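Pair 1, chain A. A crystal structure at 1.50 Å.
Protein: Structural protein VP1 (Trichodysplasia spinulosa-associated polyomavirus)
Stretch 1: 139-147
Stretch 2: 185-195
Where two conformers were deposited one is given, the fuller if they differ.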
# COMPACT_ATOMS: atom_id res chain seq x y z
N PRO A 139 -26.00 21.26 8.67
CA PRO A 139 -26.06 20.18 7.68
C PRO A 139 -24.91 20.19 6.68
O PRO A 139 -24.38 21.25 6.33
CB PRO A 139 -27.37 20.46 6.95
CG PRO A 139 -28.23 21.09 8.00
CD PRO A 139 -27.27 22.00 8.76
N LEU A 140 -24.50 18.99 6.29
CA LEU A 140 -23.47 18.84 5.27
C LEU A 140 -23.99 19.49 4.00
O LEU A 140 -25.10 19.23 3.58
CB LEU A 140 -23.16 17.37 5.04
CG LEU A 140 -22.15 17.05 3.93
CD1 LEU A 140 -20.74 17.53 4.26
CD2 LEU A 140 -22.14 15.56 3.62
N GLU A 141 -23.17 20.36 3.41
CA GLU A 141 -23.53 21.07 2.20
C GLU A 141 -23.09 20.23 1.01
O GLU A 141 -21.98 19.73 0.98
CB GLU A 141 -22.93 22.47 2.21
CG GLU A 141 -23.66 23.36 3.22
CD GLU A 141 -22.88 24.57 3.68
OE1 GLU A 141 -21.72 24.42 4.12
OE2 GLU A 141 -23.47 25.69 3.67
N LEU A 142 -24.01 20.06 0.06
CA LEU A 142 -23.84 19.12 -1.05
C LEU A 142 -23.74 19.83 -2.40
O LEU A 142 -24.37 20.89 -2.61
CB LEU A 142 -25.02 18.16 -1.12
CG LEU A 142 -25.27 17.28 0.11
CD1 LEU A 142 -26.59 16.53 -0.05
CD2 LEU A 142 -24.12 16.31 0.34
N GLN A 143 -23.00 19.19 -3.29
CA GLN A 143 -22.87 19.56 -4.71
C GLN A 143 -23.41 18.41 -5.52
O GLN A 143 -23.10 17.25 -5.26
CB GLN A 143 -21.40 19.82 -5.06
CG GLN A 143 -21.11 19.97 -6.55
CD GLN A 143 -21.74 21.21 -7.15
OE1 GLN A 143 -21.60 22.32 -6.61
NE2 GLN A 143 -22.47 21.03 -8.24
N PHE A 144 -24.26 18.70 -6.50
CA PHE A 144 -24.72 17.68 -7.43
C PHE A 144 -23.64 17.41 -8.47
O PHE A 144 -23.08 18.34 -9.07
CB PHE A 144 -25.99 18.17 -8.13
CG PHE A 144 -26.70 17.12 -8.95
CD1 PHE A 144 -27.52 16.19 -8.35
CD2 PHE A 144 -26.54 17.09 -10.33
CE1 PHE A 144 -28.19 15.24 -9.10
CE2 PHE A 144 -27.21 16.14 -11.08
CZ PHE A 144 -28.00 15.20 -10.47
N LEU A 145 -23.35 16.14 -8.71
CA LEU A 145 -22.47 15.74 -9.82
C LEU A 145 -22.73 14.29 -10.13
O LEU A 145 -22.74 13.46 -9.23
CB LEU A 145 -20.99 15.97 -9.49
CG LEU A 145 -20.03 15.81 -10.67
CD1 LEU A 145 -18.78 16.66 -10.49
CD2 LEU A 145 -19.65 14.37 -10.94
N THR A 146 -22.99 13.98 -11.40
CA THR A 146 -23.42 12.66 -11.80
C THR A 146 -22.65 12.13 -13.00
O THR A 146 -22.16 12.89 -13.85
CB THR A 146 -24.93 12.63 -12.16
OG1 THR A 146 -25.32 11.31 -12.56
CG2 THR A 146 -25.27 13.64 -13.26
N GLY A 147 -22.56 10.81 -13.09
CA GLY A 147 -22.03 10.13 -14.25
C GLY A 147 -22.93 10.18 -15.47
O GLY A 147 -22.48 9.89 -16.58
N ALA A 185 -32.17 9.32 1.82
CA ALA A 185 -32.90 10.01 0.74
C ALA A 185 -32.05 10.69 -0.35
O ALA A 185 -32.52 10.88 -1.46
CB ALA A 185 -33.81 11.04 1.35
N PHE A 186 -30.82 11.06 -0.02
CA PHE A 186 -29.92 11.72 -0.97
C PHE A 186 -28.96 10.69 -1.58
O PHE A 186 -28.10 10.15 -0.87
CB PHE A 186 -29.11 12.80 -0.23
CG PHE A 186 -29.90 14.02 0.13
CD1 PHE A 186 -30.74 14.04 1.23
CD2 PHE A 186 -29.81 15.17 -0.66
CE1 PHE A 186 -31.46 15.20 1.55
CE2 PHE A 186 -30.52 16.31 -0.33
CZ PHE A 186 -31.35 16.32 0.76
N PRO A 187 -29.12 10.39 -2.89
CA PRO A 187 -28.26 9.35 -3.46
C PRO A 187 -26.80 9.73 -3.49
O PRO A 187 -26.43 10.85 -3.85
CB PRO A 187 -28.78 9.20 -4.89
CG PRO A 187 -30.21 9.62 -4.81
CD PRO A 187 -30.19 10.78 -3.83
N VAL A 188 -25.95 8.77 -3.14
CA VAL A 188 -24.51 9.09 -3.16
C VAL A 188 -24.01 9.21 -4.58
O VAL A 188 -23.06 9.98 -4.83
CB VAL A 188 -23.61 8.17 -2.30
CG1 VAL A 188 -24.13 8.10 -0.87
CG2 VAL A 188 -23.41 6.79 -2.94
N GLU A 189 -24.67 8.55 -5.54
CA GLU A 189 -24.21 8.61 -6.93
C GLU A 189 -24.31 10.00 -7.54
O GLU A 189 -23.67 10.25 -8.55
CB GLU A 189 -25.01 7.65 -7.82
CG GLU A 189 -26.45 8.03 -8.05
CD GLU A 189 -27.15 7.08 -9.01
OE1 GLU A 189 -26.95 5.87 -8.88
OE2 GLU A 189 -27.88 7.55 -9.89
N CYS A 190 -25.11 10.89 -6.97
CA CYS A 190 -25.29 12.22 -7.58
C CYS A 190 -25.06 13.39 -6.65
O CYS A 190 -25.12 14.54 -7.11
CB CYS A 190 -26.65 12.32 -8.27
SG CYS A 190 -28.07 12.15 -7.19
N TRP A 191 -24.80 13.13 -5.38
CA TRP A 191 -24.51 14.19 -4.42
C TRP A 191 -23.19 13.91 -3.72
O TRP A 191 -22.99 12.81 -3.21
CB TRP A 191 -25.57 14.30 -3.32
CG TRP A 191 -26.96 14.69 -3.79
CD1 TRP A 191 -28.08 13.91 -3.78
CD2 TRP A 191 -27.38 15.99 -4.27
NE1 TRP A 191 -29.16 14.61 -4.26
CE2 TRP A 191 -28.76 15.90 -4.54
CE3 TRP A 191 -26.73 17.20 -4.49
CZ2 TRP A 191 -29.50 16.98 -5.02
CZ3 TRP A 191 -27.44 18.27 -4.97
CH2 TRP A 191 -28.83 18.15 -5.23
N CYS A 192 -22.35 14.94 -3.64
CA CYS A 192 -21.07 14.85 -2.95
C CYS A 192 -20.90 16.09 -2.05
O CYS A 192 -21.65 17.06 -2.15
CB CYS A 192 -19.94 14.79 -3.99
SG CYS A 192 -19.82 16.21 -5.11
N PRO A 193 -19.90 16.07 -1.17
CA PRO A 193 -19.68 17.29 -0.40
C PRO A 193 -19.32 18.47 -1.29
O PRO A 193 -18.56 18.31 -2.25
CB PRO A 193 -18.52 16.91 0.55
CG PRO A 193 -18.62 15.44 0.66
CD PRO A 193 -19.03 14.98 -0.72
N ASP A 194 -19.86 19.64 -0.97
CA ASP A 194 -19.53 20.87 -1.70
C ASP A 194 -18.26 21.46 -1.10
O ASP A 194 -18.28 22.02 0.01
CB ASP A 194 -20.69 21.85 -1.56
CG ASP A 194 -20.45 23.18 -2.25
OD1 ASP A 194 -19.35 23.42 -2.79
OD2 ASP A 194 -21.36 24.03 -2.20
N PRO A 195 -17.14 21.38 -1.82
CA PRO A 195 -15.88 21.82 -1.25
C PRO A 195 -15.76 23.33 -1.15
O PRO A 195 -14.84 23.82 -0.49
CB PRO A 195 -14.85 21.29 -2.25
CG PRO A 195 -15.57 21.38 -3.58
CD PRO A 195 -16.96 20.90 -3.22
O HOH W 1 -23.84 23.23 -1.07
O HOH W 2 -19.11 23.03 -5.60
O HOH W 3 -23.20 8.84 -10.95

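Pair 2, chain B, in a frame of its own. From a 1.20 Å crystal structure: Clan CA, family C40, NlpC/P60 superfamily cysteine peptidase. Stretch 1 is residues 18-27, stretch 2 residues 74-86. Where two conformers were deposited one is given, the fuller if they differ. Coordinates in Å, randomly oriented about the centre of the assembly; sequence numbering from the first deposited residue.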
# COMPACT_ATOMS: atom_id res chain seq x y z
N GLN B 18 -15.29 2.59 -6.33
CA GLN B 18 -13.93 2.91 -6.75
C GLN B 18 -13.45 1.87 -7.75
O GLN B 18 -13.98 0.77 -7.82
CB GLN B 18 -12.99 2.95 -5.55
CG GLN B 18 -13.29 4.09 -4.63
CD GLN B 18 -12.67 3.92 -3.25
OE1 GLN B 18 -11.45 4.00 -3.08
NE2 GLN B 18 -13.53 3.74 -2.24
N THR B 19 -12.43 2.23 -8.50
CA THR B 19 -11.73 1.34 -9.43
C THR B 19 -10.27 1.27 -9.02
O THR B 19 -9.85 1.87 -8.03
CB THR B 19 -11.94 1.77 -10.87
OG1 THR B 19 -11.50 3.12 -11.00
CG2 THR B 19 -13.38 1.61 -11.33
N ILE B 20 -9.49 0.51 -9.75
CA ILE B 20 -8.08 0.26 -9.45
C ILE B 20 -7.25 1.01 -10.46
O ILE B 20 -7.49 0.90 -11.65
CB ILE B 20 -7.72 -1.24 -9.53
CG1 ILE B 20 -8.62 -2.02 -8.58
CG2 ILE B 20 -6.24 -1.45 -9.21
CD1 ILE B 20 -8.51 -3.52 -8.70
N GLY B 21 -6.23 1.71 -9.97
CA GLY B 21 -5.26 2.33 -10.84
C GLY B 21 -3.84 1.86 -10.61
O GLY B 21 -3.45 1.46 -9.51
N ARG B 22 -3.06 1.92 -11.67
CA ARG B 22 -1.63 1.67 -11.58
C ARG B 22 -0.94 2.86 -12.23
O ARG B 22 -1.30 3.25 -13.35
CB ARG B 22 -1.22 0.35 -12.27
CG ARG B 22 0.29 0.12 -12.24
CD ARG B 22 0.69 -1.18 -12.94
NE ARG B 22 0.77 -0.96 -14.33
CZ ARG B 22 1.88 -0.67 -15.01
NH1 ARG B 22 3.11 -0.65 -14.47
NH2 ARG B 22 1.74 -0.44 -16.26
N LEU B 23 0.05 3.43 -11.53
CA LEU B 23 0.73 4.60 -12.05
C LEU B 23 1.67 4.22 -13.18
O LEU B 23 2.46 3.28 -13.07
CB LEU B 23 1.49 5.33 -10.96
CG LEU B 23 0.60 6.40 -10.33
CD1 LEU B 23 -0.50 5.81 -9.53
CD2 LEU B 23 1.30 7.39 -9.59
N THR B 24 1.55 4.95 -14.29
CA THR B 24 2.39 4.76 -15.45
C THR B 24 3.31 5.94 -15.73
O THR B 24 4.27 5.79 -16.52
CB THR B 24 1.49 4.55 -16.67
OG1 THR B 24 0.64 5.68 -16.80
CG2 THR B 24 0.68 3.27 -16.59
N THR B 25 3.02 7.12 -15.18
CA THR B 25 3.88 8.30 -15.23
C THR B 25 4.62 8.43 -16.58
O THR B 25 5.86 8.37 -16.62
CB THR B 25 4.87 8.37 -14.06
OG1 THR B 25 5.76 7.24 -14.05
CG2 THR B 25 4.13 8.39 -12.73
N PRO B 26 3.90 8.61 -17.68
CA PRO B 26 4.53 8.47 -19.01
C PRO B 26 5.80 9.31 -19.21
O PRO B 26 5.83 10.51 -18.98
CB PRO B 26 3.42 8.89 -19.97
CG PRO B 26 2.18 8.48 -19.25
CD PRO B 26 2.44 8.79 -17.81
N GLY B 27 6.85 8.63 -19.66
CA GLY B 27 8.12 9.25 -19.97
C GLY B 27 9.01 9.48 -18.77
O GLY B 27 10.13 9.98 -18.94
N TRP B 74 -4.81 14.06 -5.68
CA TRP B 74 -5.20 14.23 -7.07
C TRP B 74 -3.94 14.28 -7.92
O TRP B 74 -3.00 15.02 -7.60
CB TRP B 74 -5.95 15.54 -7.24
CG TRP B 74 -7.26 15.60 -6.52
CD1 TRP B 74 -7.46 15.89 -5.19
CD2 TRP B 74 -8.56 15.37 -7.08
NE1 TRP B 74 -8.80 15.86 -4.90
CE2 TRP B 74 -9.50 15.58 -6.05
CE3 TRP B 74 -9.02 15.04 -8.35
CZ2 TRP B 74 -10.86 15.47 -6.25
CZ3 TRP B 74 -10.40 14.92 -8.56
CH2 TRP B 74 -11.30 15.12 -7.52
N ILE B 75 -3.92 13.51 -9.00
CA ILE B 75 -2.82 13.42 -9.94
C ILE B 75 -3.34 13.52 -11.37
O ILE B 75 -4.47 13.15 -11.66
CB ILE B 75 -1.99 12.10 -9.79
CG1 ILE B 75 -2.86 10.84 -9.99
CG2 ILE B 75 -1.28 12.11 -8.45
CD1 ILE B 75 -2.06 9.57 -9.92
N SER B 76 -2.50 13.99 -12.29
CA SER B 76 -2.96 14.13 -13.67
C SER B 76 -3.51 12.80 -14.17
O SER B 76 -2.88 11.76 -13.99
CB SER B 76 -1.78 14.53 -14.53
OG SER B 76 -2.17 14.54 -15.89
N LYS B 77 -4.67 12.85 -14.86
CA LYS B 77 -5.30 11.63 -15.32
C LYS B 77 -4.44 10.85 -16.29
O LYS B 77 -4.63 9.63 -16.43
CB LYS B 77 -6.70 11.89 -15.87
CG LYS B 77 -6.77 12.61 -17.15
CD LYS B 77 -8.25 12.61 -17.62
CE LYS B 77 -8.48 13.66 -18.69
NZ LYS B 77 -7.31 13.91 -19.58
N ASP B 78 -3.49 11.49 -16.97
CA ASP B 78 -2.65 10.75 -17.90
C ASP B 78 -1.49 10.04 -17.23
O ASP B 78 -0.72 9.38 -17.91
CB ASP B 78 -2.10 11.69 -18.96
CG ASP B 78 -3.20 12.43 -19.66
OD1 ASP B 78 -4.14 11.74 -20.07
OD2 ASP B 78 -3.11 13.68 -19.77
N SER B 79 -1.39 10.12 -15.91
CA SER B 79 -0.29 9.47 -15.20
C SER B 79 -0.61 8.08 -14.69
O SER B 79 0.26 7.47 -14.05
CB SER B 79 0.17 10.32 -14.01
OG SER B 79 -0.79 10.31 -12.93
N LEU B 80 -1.81 7.56 -14.92
CA LEU B 80 -2.17 6.23 -14.43
C LEU B 80 -3.09 5.58 -15.46
O LEU B 80 -3.66 6.25 -16.34
CB LEU B 80 -2.83 6.29 -13.05
CG LEU B 80 -4.28 6.69 -12.95
CD1 LEU B 80 -4.68 6.62 -11.51
CD2 LEU B 80 -4.53 8.10 -13.40
N GLU B 81 -3.25 4.28 -15.28
CA GLU B 81 -4.17 3.46 -16.06
C GLU B 81 -5.12 2.73 -15.12
O GLU B 81 -4.76 2.38 -14.00
CB GLU B 81 -3.39 2.43 -16.92
CG GLU B 81 -2.71 1.33 -16.15
CD GLU B 81 -1.75 0.49 -16.95
OE1 GLU B 81 -1.69 0.69 -18.18
OE2 GLU B 81 -1.06 -0.38 -16.36
N GLU B 82 -6.35 2.50 -15.59
CA GLU B 82 -7.31 1.66 -14.86
C GLU B 82 -6.98 0.19 -15.09
O GLU B 82 -6.61 -0.21 -16.21
CB GLU B 82 -8.74 1.92 -15.33
CG GLU B 82 -9.13 3.35 -15.15
CD GLU B 82 -10.45 3.52 -14.37
OE1 GLU B 82 -11.14 2.54 -14.08
OE2 GLU B 82 -10.81 4.68 -14.08
N ILE B 83 -7.16 -0.61 -14.05
CA ILE B 83 -6.83 -2.03 -14.04
C ILE B 83 -8.07 -2.80 -13.64
O ILE B 83 -8.69 -2.47 -12.62
CB ILE B 83 -5.76 -2.27 -12.95
CG1 ILE B 83 -4.45 -1.54 -13.26
CG2 ILE B 83 -5.58 -3.77 -12.67
CD1 ILE B 83 -3.75 -2.08 -14.48
N THR B 84 -8.37 -3.86 -14.38
CA THR B 84 -9.31 -4.88 -13.91
C THR B 84 -8.61 -6.23 -13.89
O THR B 84 -7.70 -6.48 -14.68
CB THR B 84 -10.62 -4.93 -14.72
OG1 THR B 84 -10.35 -5.34 -16.06
CG2 THR B 84 -11.28 -3.54 -14.73
N ILE B 85 -9.04 -7.11 -12.99
CA ILE B 85 -8.30 -8.34 -12.71
C ILE B 85 -9.20 -9.58 -12.84
O ILE B 85 -10.06 -9.82 -11.99
CB ILE B 85 -7.64 -8.29 -11.32
CG1 ILE B 85 -6.76 -7.05 -11.19
CG2 ILE B 85 -6.83 -9.55 -11.08
CD1 ILE B 85 -6.28 -6.77 -9.77
N PRO B 86 -9.01 -10.42 -13.85
CA PRO B 86 -9.79 -11.66 -13.96
C PRO B 86 -9.42 -12.64 -12.88
O PRO B 86 -8.24 -12.80 -12.55
CB PRO B 86 -9.39 -12.21 -15.32
CG PRO B 86 -8.85 -11.04 -16.06
CD PRO B 86 -8.18 -10.18 -15.05
O HOH W 4 -10.92 -1.27 -11.77

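The sharpest difference lies at the matched positions Leu142(A) and Gly21(B), whose CA atoms superpose within 0.4 Å. In pair 1 the leucine sends CD1 to 3.5 Å from Phe186(A) CD2, and its CB lies 3.9 Å from Trp191(A) CE3. In pair 2 there is no side chain, and the space is taken from across the sheet: a CB built ideally on Gly21(B) would fall 3.0 Å from Leu80(B) CD1, a clash. Leu80(B) matches Trp191(A), so the same cross-strand neighbour accommodates a leucine in one pair and occupies its place in the other.

The frame beneath is shared. Fourteen central residues superpose with an RMSD of 0.9 Å, and in each pair two antiparallel strands run with their N-to-C directions at 132° (pair 1) and 141° (pair 2). The best-defined common rung is Gln143(A) with Cys192(A), matched by Arg22(B) with Glu81(B). Each is bonded reciprocally: Gln143(A) N to Cys192(A) O at 2.8 Å and Cys192(A) N to Gln143(A) O at 2.9 Å; Arg22(B) N to Glu81(B) O and Glu81(B) N to Arg22(B) O, both at 2.9 Å. One further bond recurs on each side of this rung. Asp194(A) N to Glu141(A) O (2.9 Å) corresponds to Ile83(B) N to Ile20(B) O (2.9 Å), and Leu145(A) N to Cys190(A) O (2.9 Å) to Thr24(B) N to Ser79(B) O (2.8 Å). Pair 2 adds Thr25(B) N, 3.0 Å from the same Ser79(B) O, so that carbonyl receives two successive amides.

On the face carrying the central rung's side chains, the chemistry diverges. Pair 1 sets Gln143(A) CB 3.9 Å from Cys192(A) SG, and a water joins Gln143(A) OE1 to Asp194(A) OD1, donating to each at 2.8 Å. Pair 2 uses charge: Arg22(B) NE and NH2 each donate to Glu81(B) OE2 at 2.8 Å, a salt bridge in which one oxygen meets the guanidinium at its edge. Where Asp194(A) holds water, Ile83(B) makes apolar contact, its CB 3.9 Å from Ile20(B) CG2.

The other face shows an aromatic and an aliphatic solution. Phe144(A) turns its edge to the face of Trp191(A), with centroids 5.1 Å apart and planes at 76°, while its CE1 lies 3.4 Å from Cys190(A) CB. The matched Leu23(B) and Leu80(B) meet more loosely, CD1 of the former 4.2 Å from CB of the latter, and Leu23(B) CD2 also reaches Ile75(B) CD1 at 4.0 Å.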